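Local coordinates for protein tumor necrosis factor ligand superfamily member 13 (PDB 1U5X) that acts as a trimeric cytokine of the tumour necrosis factor family, binding the receptors TACI and BCMA and helping to regulate tumour cell growth, at the interface of chains A and B. Sequence-based numbering; all coordinates share one arbitrary frame. Chains: chain A/B, Tumor necrosis factor ligand superfamily member 13.

Contact 1: the interface of chains A and B. Residues chain A 86-89, 101; chain B 88, 99-100.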
ATOM      1  N   CYS A  86       3.824  -6.192  -8.208  1.00 14.44           N
ATOM      2  CA  CYS A  86       2.887  -6.818  -7.299  1.00 15.81           C
ATOM      3  C   CYS A  86       2.603  -8.206  -7.855  1.00 17.98           C
ATOM      4  O   CYS A  86       2.523  -8.352  -9.068  1.00 16.05           O
ATOM      5  CB  CYS A  86       1.636  -5.965  -7.253  1.00 16.04           C
ATOM      6  SG  CYS A  86       0.542  -6.492  -5.959  1.00 17.55           S
ATOM      7  N   ILE A  87       2.515  -9.229  -7.007  1.00 10.30           N
ATOM      8  CA  ILE A  87       2.245 -10.598  -7.488  1.00 14.19           C
ATOM      9  C   ILE A  87       1.172 -11.278  -6.629  1.00 16.97           C
ATOM     10  O   ILE A  87       1.255 -11.209  -5.414  1.00 14.92           O
ATOM     11  CB  ILE A  87       3.544 -11.471  -7.483  1.00 18.16           C
ATOM     12  CG1 ILE A  87       4.699 -10.771  -8.185  1.00 23.54           C
ATOM     13  CG2 ILE A  87       3.287 -12.778  -8.191  1.00 20.24           C
ATOM     14  CD1 ILE A  87       6.010 -11.293  -7.763  1.00 32.69           C
ATOM     15  N   ARG A  88       0.204 -11.968  -7.248  1.00 15.78           N
ATOM     16  CA  ARG A  88      -0.892 -12.636  -6.531  1.00 19.09           C
ATOM     17  C   ARG A  88      -1.259 -13.935  -7.183  1.00 21.59           C
ATOM     18  O   ARG A  88      -1.623 -13.920  -8.342  1.00 19.87           O
ATOM     19  CB  ARG A  88      -2.181 -11.808  -6.576  1.00 22.42           C
ATOM     20  CG  ARG A  88      -2.177 -10.616  -5.730  1.00 30.59           C
ATOM     21  CD  ARG A  88      -2.981 -10.719  -4.447  1.00 33.57           C
ATOM     22  NE  ARG A  88      -2.618  -9.595  -3.610  1.00 37.76           N
ATOM     23  CZ  ARG A  88      -1.391  -9.334  -3.163  1.00 44.16           C
ATOM     24  NH1 ARG A  88      -0.369 -10.148  -3.412  1.00 43.05           N
ATOM     25  NH2 ARG A  88      -1.180  -8.238  -2.448  1.00 51.55           N
ATOM     26  N   SER A  89      -1.227 -15.036  -6.436  1.00 19.70           N
ATOM     27  CA  SER A  89      -1.821 -16.285  -6.908  1.00 20.16           C
ATOM     28  C   SER A  89      -3.349 -16.149  -6.898  1.00 20.87           C
ATOM     29  O   SER A  89      -3.937 -15.464  -6.034  1.00 19.26           O
ATOM     30  CB  SER A  89      -1.382 -17.449  -6.037  1.00 24.67           C
ATOM     31  OG  SER A  89       0.024 -17.582  -6.082  1.00 29.36           O
ATOM     32  N   CYS A 101      -4.272  -6.315  -6.317  1.00 15.63           N
ATOM     33  CA  CYS A 101      -2.848  -6.356  -6.067  1.00 15.15           C
ATOM     34  C   CYS A 101      -2.394  -4.920  -5.964  1.00 15.15           C
ATOM     35  O   CYS A 101      -2.418  -4.191  -6.936  1.00 14.52           O
ATOM     36  CB  CYS A 101      -2.152  -7.095  -7.212  1.00 15.43           C
ATOM     37  SG  CYS A 101      -0.656  -7.921  -6.724  1.00 16.42           S
TER
ATOM     38  N   ARG B  88      -0.495 -13.270   4.411  1.00 15.78           N
ATOM     39  CA  ARG B  88      -0.965 -13.866   3.150  1.00 19.09           C
ATOM     40  C   ARG B  88      -0.973 -15.363   3.224  1.00 21.59           C
ATOM     41  O   ARG B  88       0.071 -15.938   3.457  1.00 19.87           O
ATOM     42  CB  ARG B  88      -0.018 -13.545   1.989  1.00 22.42           C
ATOM     43  CG  ARG B  88      -0.074 -12.165   1.512  1.00 30.59           C
ATOM     44  CD  ARG B  88      -0.810 -11.953   0.201  1.00 33.57           C
ATOM     45  NE  ARG B  88      -1.031 -10.530   0.047  1.00 37.76           N
ATOM     46  CZ  ARG B  88      -1.717  -9.763   0.893  1.00 44.16           C
ATOM     47  NH1 ARG B  88      -2.327 -10.272   1.960  1.00 43.05           N
ATOM     48  NH2 ARG B  88      -1.800  -8.460   0.666  1.00 51.55           N
ATOM     49  N   ASN B  99       3.334 -14.762  -4.011  1.00 21.21           N
ATOM     50  CA  ASN B  99       2.534 -13.666  -3.459  1.00 17.94           C
ATOM     51  C   ASN B  99       3.389 -12.576  -2.840  1.00 18.95           C
ATOM     52  O   ASN B  99       4.221 -12.863  -1.993  1.00 15.66           O
ATOM     53  CB  ASN B  99       1.605 -14.207  -2.355  1.00 17.88           C
ATOM     54  CG  ASN B  99       0.328 -14.832  -2.889  1.00 22.85           C
ATOM     55  OD1 ASN B  99      -0.406 -14.221  -3.657  1.00 17.90           O
ATOM     56  ND2 ASN B  99       0.028 -16.058  -2.430  1.00 23.33           N
ATOM     57  N   SER B 100       3.151 -11.317  -3.227  1.00 14.13           N
ATOM     58  CA  SER B 100       3.729 -10.185  -2.542  1.00 14.46           C
ATOM     59  C   SER B 100       2.781  -9.793  -1.407  1.00 14.58           C
ATOM     60  O   SER B 100       1.565  -9.949  -1.494  1.00 15.01           O
ATOM     61  CB  SER B 100       3.991  -8.995  -3.509  1.00 15.39           C
ATOM     62  OG  SER B 100       2.829  -8.598  -4.206  1.00 14.17           O
TER
HETATM   63  O   HOH W   1      -3.305 -14.316  -3.655  1.00 36.63           O
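A:Ile87 and B:Ser100 show how a short antiparallel beta pairing between subunits can be completed by side chains. The antiparallel bridge pairs A:Arg88 with B:Asn99, flanked by hydrogen bonds of A:Ile87 and A:Ser89. B:Ser100 N gives a hydrogen bond to A:Ile87 O (2.9 Å). The hydroxyl of B:Ser100 adds two more: OG accepts an almost straight bond from A:Ile87 N (2.9 Å) and reaches A:Ile87 O at 3.3 Å as donor. Its torsion, with OG between backbone N and carbonyl carbon (chi1 55°), lets OG bridge both polar atoms of one residue, and N and OG come to A:Ile87 O from opposite faces of its plane. Two residues along in chain A, A:Ser89 N binds the amide oxygen OD1 of B:Asn99 (3.0 Å) from 43° above the amide plane. A water 2.7 Å from A:Ser89 O also meets that OD1.

The guanidinium contacts centre on A:Arg88, whose NH1 donates to B:Ser100 O at 2.7 Å. One face of its guanidinium lies over the A:Cys86–A:Cys101 disulfide, with A:Cys101 SG above the centre; NE of B:Arg88 faces the opposite side. The two guanidinium planes stand 78° apart, with the NH2 atoms 3.2 Å from each other. Both are donors, so this is no hydrogen bond, and B:Ser100 O, to which B:Arg88 NE bonds weakly, may ease the like charges.

The site joins neighbouring subunits of the homotrimer and probably stabilises it by tying the A:Cys86–A:Cys101 disulfide region to that junction.

Contact 2: the interface of chains A and B. Residues chain A 67, 87-89; chain B 91, 97-98.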
ATOM      1  N   THR A  67      -1.002 -17.172 -11.611  1.00 17.59           N
ATOM      2  CA  THR A  67      -0.437 -16.044 -10.883  1.00 20.13           C
ATOM      3  C   THR A  67      -0.576 -14.789 -11.736  1.00 17.60           C
ATOM      4  O   THR A  67      -0.190 -14.801 -12.909  1.00 21.58           O
ATOM      5  CB  THR A  67       1.057 -16.299 -10.575  1.00 19.54           C
ATOM      6  OG1 THR A  67       1.200 -17.476  -9.763  1.00 27.09           O
ATOM      7  CG2 THR A  67       1.644 -15.173  -9.738  1.00 26.24           C
ATOM      8  N   ILE A  87       2.515  -9.229  -7.007  1.00 10.30           N
ATOM      9  CA  ILE A  87       2.245 -10.598  -7.488  1.00 14.19           C
ATOM     10  C   ILE A  87       1.172 -11.278  -6.629  1.00 16.97           C
ATOM     11  O   ILE A  87       1.255 -11.209  -5.414  1.00 14.92           O
ATOM     12  CB  ILE A  87       3.544 -11.471  -7.483  1.00 18.16           C
ATOM     13  CG1 ILE A  87       4.699 -10.771  -8.185  1.00 23.54           C
ATOM     14  CG2 ILE A  87       3.287 -12.778  -8.191  1.00 20.24           C
ATOM     15  CD1 ILE A  87       6.010 -11.293  -7.763  1.00 32.69           C
ATOM     16  N   ARG A  88       0.204 -11.968  -7.248  1.00 15.78           N
ATOM     17  CA  ARG A  88      -0.892 -12.636  -6.531  1.00 19.09           C
ATOM     18  C   ARG A  88      -1.259 -13.935  -7.183  1.00 21.59           C
ATOM     19  O   ARG A  88      -1.623 -13.920  -8.342  1.00 19.87           O
ATOM     20  CB  ARG A  88      -2.181 -11.808  -6.576  1.00 22.42           C
ATOM     21  CG  ARG A  88      -2.177 -10.616  -5.730  1.00 30.59           C
ATOM     22  CD  ARG A  88      -2.981 -10.719  -4.447  1.00 33.57           C
ATOM     23  NE  ARG A  88      -2.618  -9.595  -3.610  1.00 37.76           N
ATOM     24  CZ  ARG A  88      -1.391  -9.334  -3.163  1.00 44.16           C
ATOM     25  NH1 ARG A  88      -0.369 -10.148  -3.412  1.00 43.05           N
ATOM     26  NH2 ARG A  88      -1.180  -8.238  -2.448  1.00 51.55           N
ATOM     27  N   SER A  89      -1.227 -15.036  -6.436  1.00 19.70           N
ATOM     28  CA  SER A  89      -1.821 -16.285  -6.908  1.00 20.16           C
ATOM     29  C   SER A  89      -3.349 -16.149  -6.898  1.00 20.87           C
ATOM     30  O   SER A  89      -3.937 -15.464  -6.034  1.00 19.26           O
ATOM     31  CB  SER A  89      -1.382 -17.449  -6.037  1.00 24.67           C
ATOM     32  OG  SER A  89       0.024 -17.582  -6.082  1.00 29.36           O
TER
ATOM     33  N   PRO B  91      -0.866 -20.701  -1.701  1.00 24.09           N
ATOM     34  CA  PRO B  91      -1.390 -21.920  -2.329  1.00 25.09           C
ATOM     35  C   PRO B  91      -0.598 -23.161  -1.940  1.00 25.29           C
ATOM     36  O   PRO B  91       0.588 -23.064  -1.637  1.00 22.44           O
ATOM     37  CB  PRO B  91      -1.195 -21.661  -3.832  1.00 26.12           C
ATOM     38  CG  PRO B  91      -1.128 -20.202  -3.972  1.00 25.46           C
ATOM     39  CD  PRO B  91      -0.497 -19.691  -2.713  1.00 26.27           C
ATOM     40  N   ALA B  97       1.728 -20.410  -5.004  1.00 33.06           N
ATOM     41  CA  ALA B  97       3.176 -20.468  -5.076  1.00 29.82           C
ATOM     42  C   ALA B  97       3.847 -19.096  -4.893  1.00 28.63           C
ATOM     43  O   ALA B  97       4.992 -19.004  -4.441  1.00 20.73           O
ATOM     44  CB  ALA B  97       3.580 -21.083  -6.396  1.00 32.32           C
ATOM     45  N   TYR B  98       3.142 -18.026  -5.254  1.00 24.81           N
ATOM     46  CA  TYR B  98       3.760 -16.719  -5.327  1.00 25.50           C
ATOM     47  C   TYR B  98       2.812 -15.652  -4.841  1.00 20.86           C
ATOM     48  O   TYR B  98       1.621 -15.647  -5.204  1.00 19.45           O
ATOM     49  CB  TYR B  98       4.153 -16.389  -6.757  1.00 25.18           C
ATOM     50  CG  TYR B  98       5.076 -17.383  -7.399  1.00 24.16           C
ATOM     51  CD1 TYR B  98       4.571 -18.499  -8.050  1.00 26.01           C
ATOM     52  CD2 TYR B  98       6.456 -17.204  -7.373  1.00 24.84           C
ATOM     53  CE1 TYR B  98       5.414 -19.413  -8.643  1.00 24.05           C
ATOM     54  CE2 TYR B  98       7.309 -18.105  -7.973  1.00 25.15           C
ATOM     55  CZ  TYR B  98       6.782 -19.212  -8.605  1.00 26.19           C
ATOM     56  OH  TYR B  98       7.610 -20.123  -9.210  1.00 23.89           O
TER
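The phenol ring of B:Tyr98 meets chain A through one ring carbon, CD1, which lies 3.9 Å from the hydroxyl OG1 of A:Thr67; the contact is a brush past this atom and not a stack. The two side chains run at about a right angle. Also from chain B, CG of the B:Pro91 ring meets CB of A:Ser89, a tight 3.5 Å approach.

At the base of the side chain, the methylene CB of B:Tyr98 receives two methyl groups: CG2 of A:Ile87 at 4.0 Å and CG2 of A:Thr67 at 4.1 Å. With CG turned anti to its carbonyl carbon (chi1 -57°), the tyrosine leaves CB accessible to both methyls.

The polar part is a hydroxyl clasping one residue's backbone. A:Ser89 OG donates to B:Tyr98 O at 2.7 Å, tilted 18° from the carbonyl plane, and accepts from B:Tyr98 N at 3.3 Å. Donating and accepting together probably fix the direction of the serine hydroxyl. B:Ala97 N adds at most a weak bond to the same oxygen, and A:Ser89 N is likewise only weakly bonded to B:Tyr98 O.

In the fold, B:Tyr98 immediately precedes strand 99-109, whereas A:Ser89 lies in the loop after strand 80-85 and A:Thr67 in the loop between strands 51-61 and 71-75. Loops of one jelly-roll subunit thus meet the approach to a long strand of the next.

Contact 3: the interface of chains A and B. Residues chain A 104-107; chain B 9, 32, 56, 134, 138.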
ATOM      1  N   ALA A 104       3.509  -0.063  -3.967  1.00 15.53           N
ATOM      2  CA  ALA A 104       3.890   1.347  -4.038  1.00 15.21           C
ATOM      3  C   ALA A 104       5.296   1.516  -3.484  1.00 19.15           C
ATOM      4  O   ALA A 104       5.779   0.710  -2.687  1.00 17.53           O
ATOM      5  CB  ALA A 104       2.942   2.182  -3.209  1.00 14.43           C
ATOM      6  N   GLY A 105       5.963   2.561  -3.912  1.00 13.97           N
ATOM      7  CA  GLY A 105       7.254   2.919  -3.365  1.00 15.07           C
ATOM      8  C   GLY A 105       7.721   4.279  -3.785  1.00 12.69           C
ATOM      9  O   GLY A 105       7.035   4.945  -4.562  1.00 16.63           O
ATOM     10  N   VAL A 106       8.888   4.675  -3.276  1.00 13.83           N
ATOM     11  CA  VAL A 106       9.413   6.002  -3.524  1.00 12.97           C
ATOM     12  C   VAL A 106      10.616   5.918  -4.431  1.00 17.02           C
ATOM     13  O   VAL A 106      11.539   5.172  -4.143  1.00 13.77           O
ATOM     14  CB  VAL A 106       9.796   6.716  -2.240  1.00 13.61           C
ATOM     15  CG1 VAL A 106      10.349   8.067  -2.541  1.00 16.51           C
ATOM     16  CG2 VAL A 106       8.579   6.882  -1.388  1.00 18.05           C
ATOM     17  N   PHE A 107      10.578   6.697  -5.521  1.00 12.95           N
ATOM     18  CA  PHE A 107      11.588   6.607  -6.566  1.00 13.75           C
ATOM     19  C   PHE A 107      11.972   7.962  -7.126  1.00 14.72           C
ATOM     20  O   PHE A 107      11.149   8.878  -7.209  1.00 13.19           O
ATOM     21  CB  PHE A 107      11.053   5.741  -7.704  1.00 13.70           C
ATOM     22  CG  PHE A 107      10.652   4.378  -7.265  1.00 15.60           C
ATOM     23  CD1 PHE A 107      11.600   3.388  -7.146  1.00 19.16           C
ATOM     24  CD2 PHE A 107       9.317   4.091  -6.937  1.00 19.44           C
ATOM     25  CE1 PHE A 107      11.243   2.130  -6.699  1.00 20.50           C
ATOM     26  CE2 PHE A 107       8.957   2.820  -6.508  1.00 20.66           C
ATOM     27  CZ  PHE A 107       9.932   1.852  -6.401  1.00 18.46           C
TER
ATOM     28  N   HIS B   9      14.761   4.472   0.722  1.00 16.73           N
ATOM     29  CA  HIS B   9      14.209   3.291   0.087  1.00 15.45           C
ATOM     30  C   HIS B   9      15.336   2.261   0.067  1.00 15.55           C
ATOM     31  O   HIS B   9      16.426   2.526  -0.428  1.00 15.62           O
ATOM     32  CB  HIS B   9      13.700   3.578  -1.325  1.00 16.03           C
ATOM     33  CG  HIS B   9      12.994   2.427  -1.965  1.00 14.61           C
ATOM     34  ND1 HIS B   9      11.654   2.148  -1.739  1.00 16.39           N
ATOM     35  CD2 HIS B   9      13.435   1.487  -2.839  1.00 18.77           C
ATOM     36  CE1 HIS B   9      11.304   1.108  -2.484  1.00 14.99           C
ATOM     37  NE2 HIS B   9      12.366   0.685  -3.153  1.00 17.02           N
ATOM     38  N   LEU B  32      17.960   4.751  -2.452  1.00 13.11           N
ATOM     39  CA  LEU B  32      17.540   6.151  -2.517  1.00 13.67           C
ATOM     40  C   LEU B  32      17.564   6.749  -1.134  1.00 12.03           C
ATOM     41  O   LEU B  32      16.974   6.208  -0.210  1.00 12.16           O
ATOM     42  CB  LEU B  32      16.109   6.285  -3.063  1.00 11.22           C
ATOM     43  CG  LEU B  32      15.551   7.707  -3.156  1.00 13.29           C
ATOM     44  CD1 LEU B  32      16.380   8.604  -4.029  1.00 21.24           C
ATOM     45  CD2 LEU B  32      14.110   7.687  -3.652  1.00 16.88           C
ATOM     46  N   TYR B  56       6.705   1.879   4.786  1.00 16.67           N
ATOM     47  CA  TYR B  56       6.091   0.879   3.909  1.00 15.58           C
ATOM     48  C   TYR B  56       7.036  -0.306   3.784  1.00 15.29           C
ATOM     49  O   TYR B  56       8.257  -0.152   3.847  1.00 15.50           O
ATOM     50  CB  TYR B  56       5.733   1.456   2.534  1.00 17.23           C
ATOM     51  CG  TYR B  56       6.876   2.035   1.721  1.00 15.04           C
ATOM     52  CD1 TYR B  56       7.644   1.246   0.905  1.00 17.14           C
ATOM     53  CD2 TYR B  56       7.149   3.402   1.788  1.00 17.35           C
ATOM     54  CE1 TYR B  56       8.689   1.803   0.138  1.00 15.40           C
ATOM     55  CE2 TYR B  56       8.176   3.980   1.075  1.00 15.80           C
ATOM     56  CZ  TYR B  56       8.932   3.172   0.221  1.00 18.69           C
ATOM     57  OH  TYR B  56       9.950   3.770  -0.478  1.00 14.52           O
ATOM     58  N   PHE B 134      11.099  -4.845  -0.473  1.00 14.06           N
ATOM     59  CA  PHE B 134      11.649  -3.541  -0.199  1.00 14.79           C
ATOM     60  C   PHE B 134      11.061  -2.936   1.061  1.00 18.81           C
ATOM     61  O   PHE B 134      10.080  -3.431   1.615  1.00 16.24           O
ATOM     62  CB  PHE B 134      11.508  -2.634  -1.438  1.00 14.61           C
ATOM     63  CG  PHE B 134      10.112  -2.517  -1.973  1.00 15.00           C
ATOM     64  CD1 PHE B 134       9.199  -1.668  -1.379  1.00 14.79           C
ATOM     65  CD2 PHE B 134       9.735  -3.210  -3.119  1.00 15.17           C
ATOM     66  CE1 PHE B 134       7.909  -1.543  -1.887  1.00 17.25           C
ATOM     67  CE2 PHE B 134       8.453  -3.075  -3.609  1.00 14.33           C
ATOM     68  CZ  PHE B 134       7.573  -2.242  -3.029  1.00 17.14           C
ATOM     69  N   VAL B 138       9.284   7.830   4.626  1.00 14.78           N
ATOM     70  CA  VAL B 138       9.182   9.222   4.251  1.00 12.33           C
ATOM     71  C   VAL B 138       8.817  10.031   5.492  1.00 16.80           C
ATOM     72  O   VAL B 138       7.744   9.830   6.092  1.00 14.84           O
ATOM     73  CB  VAL B 138       8.046   9.474   3.239  1.00 16.26           C
ATOM     74  CG1 VAL B 138       7.967  10.979   2.868  1.00 15.31           C
ATOM     75  CG2 VAL B 138       8.229   8.584   2.000  1.00 18.94           C
TER
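The phenolic oxygen OH of B:Tyr56 is held from both subunits: A:Val106 N donates to it across the interface at 3.1 Å, and ND1 of B:His9 bonds to it within chain B at 2.7 Å. Here, in the tumour necrosis factor jelly-roll, strand 99-109 of one subunit lies against strands 7-12, 32-34, 51-61 and 134-139 of its neighbour. The histidine bond, with ND1 at the edge of the tyrosine ring and in its plane, helps to fix the phenol's position. The ring is carried there by CG lying between backbone N and carbonyl carbon (chi1 59°).

A:Val106 supplies the apolar side. Its CG2 touches CE2 of B:Tyr56 and CG2 of B:Val138, each at 3.8 Å, while CG1 turns the other way to CD2 of B:Leu32 (3.9 Å). The carbonyl oxygen of A:Val106 sits over one face of the B:His9 imidazole, displaced toward the rim.

At A:Gly105, which has no side chain, CE1 of B:Tyr56 lies 3.9 Å from CA, a closeness the bare backbone probably permits. Beyond it, CE1 of the B:Phe134 ring approaches A:Ala104 O at 3.2 Å. A:Phe107 crosses B:His9 at an angle, its ring carbon CE1 4.0 Å from NE2.

Contact 1 and contact 2 are practically continuous: their centres of C-alpha atoms lie about 5 Å apart, and they share A:Ile87, A:Arg88 and A:Ser89. Contact 3 is farther along the interface, about 18 Å from contact 1 and 23 Å from contact 2 between the same kind of centres. Strand 99-109 runs through the arrangement, with its beginning in chain B serving contact 1 and its middle in chain A serving contact 3. Because each copy plays the part of chain A toward one neighbour and of chain B toward the other, the same strand offers different stretches to its two neighbours, which suits the closed homotrimer.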